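Local coordinates for protein transcription initiation factor IIB (Methanocaldococcus vulcanius, PDB 5O9I) that is a mini-intein with the HINT fold from a transcription factor IIB precursor, and probably excises itself by protein splicing, at residues A[55-67]-A[146-158]. Sequence-based numbering, arbitrary orientation.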
loop_
_atom_site.group_PDB
_atom_site.type_symbol
_atom_site.label_atom_id
_atom_site.label_comp_id
_atom_site.label_asym_id
_atom_site.label_seq_id
_atom_site.Cartn_x
_atom_site.Cartn_y
_atom_site.Cartn_z
ATOM N N VAL A 55 2.772 -10.350 -3.077
ATOM C CA VAL A 55 1.930 -9.522 -2.281
ATOM C C VAL A 55 0.496 -9.698 -2.738
ATOM O O VAL A 55 0.253 -10.122 -3.847
ATOM C CB VAL A 55 2.505 -8.101 -2.418
ATOM C CG1 VAL A 55 1.670 -7.145 -3.218
ATOM C CG2 VAL A 55 2.913 -7.573 -1.058
ATOM N N ILE A 56 -0.440 -9.373 -1.879
ATOM C CA ILE A 56 -1.851 -9.437 -2.237
ATOM C C ILE A 56 -2.321 -8.177 -2.981
ATOM O O ILE A 56 -2.157 -7.047 -2.498
ATOM C CB ILE A 56 -2.732 -9.650 -0.962
ATOM C CG1 ILE A 56 -2.323 -10.937 -0.243
ATOM C CG2 ILE A 56 -4.178 -9.842 -1.314
ATOM C CD1 ILE A 56 -2.587 -10.831 1.236
ATOM N N ALA A 57 -2.902 -8.423 -4.168
ATOM C CA ALA A 57 -3.394 -7.379 -5.068
ATOM C C ALA A 57 -4.682 -7.818 -5.638
ATOM O O ALA A 57 -4.923 -8.994 -5.752
ATOM C CB ALA A 57 -2.443 -7.174 -6.187
ATOM N N PHE A 58 -5.534 -6.872 -5.996
ATOM C CA PHE A 58 -6.777 -7.244 -6.616
ATOM C C PHE A 58 -6.647 -7.316 -8.100
ATOM O O PHE A 58 -5.909 -6.552 -8.695
ATOM C CB PHE A 58 -7.871 -6.302 -6.217
ATOM C CG PHE A 58 -7.813 -4.944 -6.871
ATOM C CD1 PHE A 58 -8.308 -4.744 -8.196
ATOM C CD2 PHE A 58 -7.417 -3.856 -6.165
ATOM C CE1 PHE A 58 -8.291 -3.505 -8.791
ATOM C CE2 PHE A 58 -7.485 -2.608 -6.714
ATOM C CZ PHE A 58 -7.873 -2.441 -8.056
ATOM N N ASP A 59 -7.443 -8.195 -8.677
ATOM C CA ASP A 59 -7.443 -8.526 -10.065
ATOM C C ASP A 59 -8.588 -7.775 -10.734
ATOM O O ASP A 59 -9.291 -6.982 -10.116
ATOM C CB ASP A 59 -7.481 -10.060 -10.244
ATOM C CG ASP A 59 -8.832 -10.725 -9.870
ATOM O OD1 ASP A 59 -9.860 -10.029 -9.684
ATOM O OD2 ASP A 59 -8.966 -11.982 -9.841
ATOM N N SER A 60 -8.801 -8.022 -12.017
ATOM C CA SER A 60 -9.771 -7.269 -12.784
ATOM C C SER A 60 -11.245 -7.565 -12.411
ATOM O O SER A 60 -12.126 -6.731 -12.687
ATOM C CB SER A 60 -9.541 -7.554 -14.259
ATOM O OG SER A 60 -9.815 -8.909 -14.537
ATOM N N ASN A 61 -11.494 -8.726 -11.798
ATOM C CA ASN A 61 -12.739 -8.981 -11.043
ATOM C C ASN A 61 -12.833 -8.437 -9.621
ATOM O O ASN A 61 -13.832 -8.682 -8.944
ATOM C CB ASN A 61 -12.987 -10.465 -10.990
ATOM C CG ASN A 61 -13.227 -11.020 -12.346
ATOM O OD1 ASN A 61 -13.971 -10.433 -13.120
ATOM N ND2 ASN A 61 -12.628 -12.131 -12.645
ATOM N N TYR A 62 -11.852 -7.648 -9.200
ATOM C CA TYR A 62 -11.834 -7.067 -7.868
ATOM C C TYR A 62 -11.657 -8.105 -6.753
ATOM O O TYR A 62 -12.098 -7.870 -5.628
ATOM C CB TYR A 62 -13.074 -6.180 -7.607
ATOM C CG TYR A 62 -13.244 -4.899 -8.369
ATOM C CD1 TYR A 62 -12.199 -4.337 -9.151
ATOM C CD2 TYR A 62 -14.475 -4.224 -8.306
ATOM C CE1 TYR A 62 -12.404 -3.143 -9.853
ATOM C CE2 TYR A 62 -14.686 -3.034 -9.015
ATOM C CZ TYR A 62 -13.664 -2.522 -9.799
ATOM O OH TYR A 62 -13.899 -1.346 -10.440
ATOM N N LYS A 63 -10.975 -9.204 -7.076
ATOM C CA LYS A 63 -10.677 -10.257 -6.148
ATOM C C LYS A 63 -9.193 -10.308 -5.859
ATOM O O LYS A 63 -8.391 -10.164 -6.761
ATOM C CB LYS A 63 -11.069 -11.576 -6.754
ATOM C CG LYS A 63 -12.545 -11.707 -7.117
ATOM C CD LYS A 63 -13.475 -11.773 -5.907
ATOM C CE LYS A 63 -13.050 -12.897 -4.932
ATOM N NZ LYS A 63 -13.963 -12.999 -3.758
ATOM N N PHE A 64 -8.839 -10.577 -4.610
ATOM C CA PHE A 64 -7.494 -10.698 -4.175
ATOM C C PHE A 64 -6.823 -11.991 -4.600
ATOM O O PHE A 64 -7.462 -13.051 -4.797
ATOM C CB PHE A 64 -7.388 -10.552 -2.663
ATOM C CG PHE A 64 -7.743 -9.187 -2.155
ATOM C CD1 PHE A 64 -7.287 -8.051 -2.768
ATOM C CD2 PHE A 64 -8.535 -9.062 -1.053
ATOM C CE1 PHE A 64 -7.634 -6.800 -2.326
ATOM C CE2 PHE A 64 -8.882 -7.797 -0.545
ATOM C CZ PHE A 64 -8.438 -6.667 -1.202
ATOM N N LYS A 65 -5.546 -11.813 -4.909
ATOM C CA LYS A 65 -4.634 -12.935 -5.156
ATOM C C LYS A 65 -3.169 -12.502 -4.980
ATOM O O LYS A 65 -2.815 -11.304 -5.041
ATOM C CB LYS A 65 -4.898 -13.612 -6.502
ATOM C CG LYS A 65 -4.325 -12.973 -7.748
ATOM C CD LYS A 65 -4.475 -14.010 -8.887
ATOM C CE LYS A 65 -3.930 -13.556 -10.249
ATOM N NZ LYS A 65 -4.847 -12.735 -11.135
ATOM N N PHE A 66 -2.350 -13.476 -4.636
ATOM C CA PHE A 66 -0.930 -13.211 -4.385
ATOM C C PHE A 66 -0.306 -12.997 -5.731
ATOM O O PHE A 66 -0.619 -13.732 -6.645
ATOM C CB PHE A 66 -0.250 -14.349 -3.629
ATOM C CG PHE A 66 -0.361 -14.207 -2.144
ATOM C CD1 PHE A 66 0.502 -13.411 -1.484
ATOM C CD2 PHE A 66 -1.380 -14.854 -1.401
ATOM C CE1 PHE A 66 0.412 -13.223 -0.123
ATOM C CE2 PHE A 66 -1.458 -14.701 -0.038
ATOM C CZ PHE A 66 -0.561 -13.900 0.592
ATOM N N MET A 67 0.495 -11.949 -5.851
ATOM C CA MET A 67 1.155 -11.591 -7.101
ATOM C C MET A 67 2.609 -11.146 -6.895
ATOM O O MET A 67 2.931 -10.435 -5.906
ATOM C CB MET A 67 0.440 -10.413 -7.691
ATOM C CG MET A 67 -1.000 -10.673 -7.994
ATOM S SD MET A 67 -0.915 -11.219 -9.666
ATOM C CE MET A 67 -2.134 -10.046 -10.234
ATOM N N LEU A 146 -21.870 -2.874 -9.980
ATOM C CA LEU A 146 -22.167 -3.025 -8.517
ATOM C C LEU A 146 -22.563 -4.391 -7.979
ATOM O O LEU A 146 -22.429 -4.604 -6.811
ATOM C CB LEU A 146 -23.255 -2.083 -8.022
ATOM C CG LEU A 146 -24.672 -2.616 -7.811
ATOM C CD1 LEU A 146 -25.188 -2.293 -6.401
ATOM C CD2 LEU A 146 -25.555 -2.077 -8.944
ATOM N N GLU A 147 -23.164 -5.231 -8.818
ATOM C CA GLU A 147 -23.032 -6.680 -8.742
ATOM C C GLU A 147 -21.476 -6.958 -8.603
ATOM O O GLU A 147 -21.020 -7.799 -7.792
ATOM C CB GLU A 147 -23.690 -7.357 -9.979
ATOM C CG GLU A 147 -25.301 -7.411 -10.030
ATOM C CD GLU A 147 -26.077 -6.394 -10.984
ATOM O OE1 GLU A 147 -25.464 -5.544 -11.714
ATOM O OE2 GLU A 147 -27.347 -6.445 -11.041
ATOM N N LYS A 148 -20.648 -6.182 -9.305
ATOM C CA LYS A 148 -19.231 -6.386 -9.208
ATOM C C LYS A 148 -18.679 -5.965 -7.841
ATOM O O LYS A 148 -17.876 -6.717 -7.241
ATOM C CB LYS A 148 -18.517 -5.667 -10.331
ATOM C CG LYS A 148 -17.141 -6.213 -10.557
ATOM C CD LYS A 148 -16.311 -5.208 -11.285
ATOM C CE LYS A 148 -14.996 -5.812 -11.721
ATOM N NZ LYS A 148 -14.540 -5.125 -12.981
ATOM N N LEU A 149 -19.094 -4.764 -7.415
ATOM C CA LEU A 149 -18.781 -4.246 -6.115
ATOM C C LEU A 149 -19.193 -5.211 -5.023
ATOM O O LEU A 149 -18.460 -5.409 -4.033
ATOM C CB LEU A 149 -19.561 -2.990 -5.794
ATOM C CG LEU A 149 -19.062 -1.726 -6.437
ATOM C CD1 LEU A 149 -19.739 -0.539 -5.841
ATOM C CD2 LEU A 149 -17.533 -1.618 -6.301
ATOM N N ILE A 150 -20.363 -5.809 -5.201
ATOM C CA ILE A 150 -20.891 -6.729 -4.222
ATOM C C ILE A 150 -20.024 -7.966 -4.193
ATOM O O ILE A 150 -19.711 -8.455 -3.113
ATOM C CB ILE A 150 -22.380 -7.051 -4.498
ATOM C CG1 ILE A 150 -23.239 -5.820 -4.185
ATOM C CG2 ILE A 150 -22.887 -8.124 -3.577
ATOM C CD1 ILE A 150 -24.709 -5.993 -4.488
ATOM N N ASN A 151 -19.555 -8.411 -5.345
ATOM C CA ASN A 151 -18.794 -9.652 -5.425
ATOM C C ASN A 151 -17.311 -9.488 -5.125
ATOM O O ASN A 151 -16.575 -10.427 -5.206
ATOM C CB ASN A 151 -18.882 -10.228 -6.840
ATOM C CG ASN A 151 -20.248 -10.698 -7.190
ATOM O OD1 ASN A 151 -21.250 -10.228 -6.642
ATOM N ND2 ASN A 151 -20.304 -11.661 -8.111
ATOM N N SER A 152 -16.890 -8.264 -4.840
ATOM C CA SER A 152 -15.502 -7.937 -4.693
ATOM C C SER A 152 -15.022 -8.407 -3.331
ATOM O O SER A 152 -15.861 -8.661 -2.477
ATOM C CB SER A 152 -15.352 -6.404 -4.813
ATOM O OG SER A 152 -15.838 -5.740 -3.672
ATOM N N ASP A 153 -13.704 -8.448 -3.105
ATOM C CA ASP A 153 -13.214 -8.634 -1.761
ATOM C C ASP A 153 -13.024 -7.312 -1.049
ATOM O O ASP A 153 -12.232 -7.183 -0.166
ATOM C CB ASP A 153 -11.875 -9.421 -1.720
ATOM C CG ASP A 153 -11.981 -10.843 -2.274
ATOM O OD1 ASP A 153 -13.025 -11.447 -2.182
ATOM O OD2 ASP A 153 -10.993 -11.418 -2.761
ATOM N N PHE A 154 -13.722 -6.259 -1.443
ATOM C CA PHE A 154 -13.633 -4.962 -0.770
ATOM C C PHE A 154 -14.717 -4.690 0.278
ATOM O O PHE A 154 -15.808 -5.234 0.253
ATOM C CB PHE A 154 -13.773 -3.846 -1.807
ATOM C CG PHE A 154 -12.807 -3.913 -2.937
ATOM C CD1 PHE A 154 -11.444 -4.245 -2.726
ATOM C CD2 PHE A 154 -13.235 -3.603 -4.218
ATOM C CE1 PHE A 154 -10.553 -4.294 -3.790
ATOM C CE2 PHE A 154 -12.371 -3.650 -5.283
ATOM C CZ PHE A 154 -11.022 -3.981 -5.076
ATOM N N ILE A 155 -14.392 -3.751 1.155
ATOM C CA ILE A 155 -15.339 -3.015 1.887
ATOM C C ILE A 155 -15.057 -1.524 1.615
ATOM O O ILE A 155 -13.899 -1.151 1.289
ATOM C CB ILE A 155 -15.284 -3.304 3.388
ATOM C CG1 ILE A 155 -13.892 -3.072 3.943
ATOM C CG2 ILE A 155 -15.735 -4.736 3.622
ATOM C CD1 ILE A 155 -13.880 -3.172 5.444
ATOM N N PHE A 156 -16.107 -0.685 1.791
ATOM C CA PHE A 156 -16.062 0.711 1.515
ATOM C C PHE A 156 -16.391 1.440 2.812
ATOM O O PHE A 156 -17.460 1.259 3.357
ATOM C CB PHE A 156 -17.070 1.010 0.404
ATOM C CG PHE A 156 -16.937 0.090 -0.758
ATOM C CD1 PHE A 156 -15.899 0.250 -1.652
ATOM C CD2 PHE A 156 -17.764 -0.993 -0.877
ATOM C CE1 PHE A 156 -15.682 -0.651 -2.679
ATOM C CE2 PHE A 156 -17.573 -1.927 -1.890
ATOM C CZ PHE A 156 -16.503 -1.757 -2.813
ATOM N N LEU A 157 -15.458 2.245 3.325
ATOM C CA LEU A 157 -15.589 2.863 4.617
ATOM C C LEU A 157 -15.312 4.336 4.481
ATOM O O LEU A 157 -14.566 4.739 3.562
ATOM C CB LEU A 157 -14.604 2.223 5.607
ATOM C CG LEU A 157 -14.910 0.775 6.049
ATOM C CD1 LEU A 157 -13.938 0.315 7.113
ATOM C CD2 LEU A 157 -16.352 0.555 6.543
ATOM N N LYS A 158 -15.860 5.132 5.404
ATOM C CA LYS A 158 -15.779 6.595 5.260
ATOM C C LYS A 158 -14.637 7.062 6.127
ATOM O O LYS A 158 -14.368 6.451 7.170
ATOM C CB LYS A 158 -17.067 7.332 5.658
ATOM C CG LYS A 158 -18.372 6.524 5.725
ATOM C CD LYS A 158 -19.476 7.280 6.510
ATOM C CE LYS A 158 -20.599 7.852 5.610
ATOM N NZ LYS A 158 -20.087 8.542 4.378
#
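The type I turn Asp59 to Tyr62, which closes the hairpin of strands 53-58 and 64-68, meets the ST turn of Ser152 between helix 147-150 and strand 154-162. Tyr62 O accepts from Asp153 N (3.0 Å). The carboxylate of Asp153 turns back to the hairpin: OD2 takes Phe64 N on its anti side, somewhat out of the carboxylate plane, at 3.0 Å, and OD1 forms a salt bridge with Lys63 NZ, modelled closer than usual, so its exact length is doubtful. The Lys63 chain bends at chi2 and chi3. Lys148 runs extended across one face of the Tyr62 ring, its CE 3.7 Å from the ring centroid. Lys148 NZ makes a cation-pi contact with that ring and donates to Ser60 O (2.9 Å), almost in line with the carbonyl. Phe154 points its edge at the face of Phe58, CZ lying 3.8 Å from Phe58 CD2, with the planes at 88°. Phe154 CE2 comes to 3.4 Å from Tyr62 CG. A leucine in place of Tyr62 would probably deprive Lys148 of its cation-pi partner and Phe154 of a ring neighbour. The four aromatic rings, including Phe64, form a cluster joining two beta-sheets of the HINT fold typical of intein splicing domains.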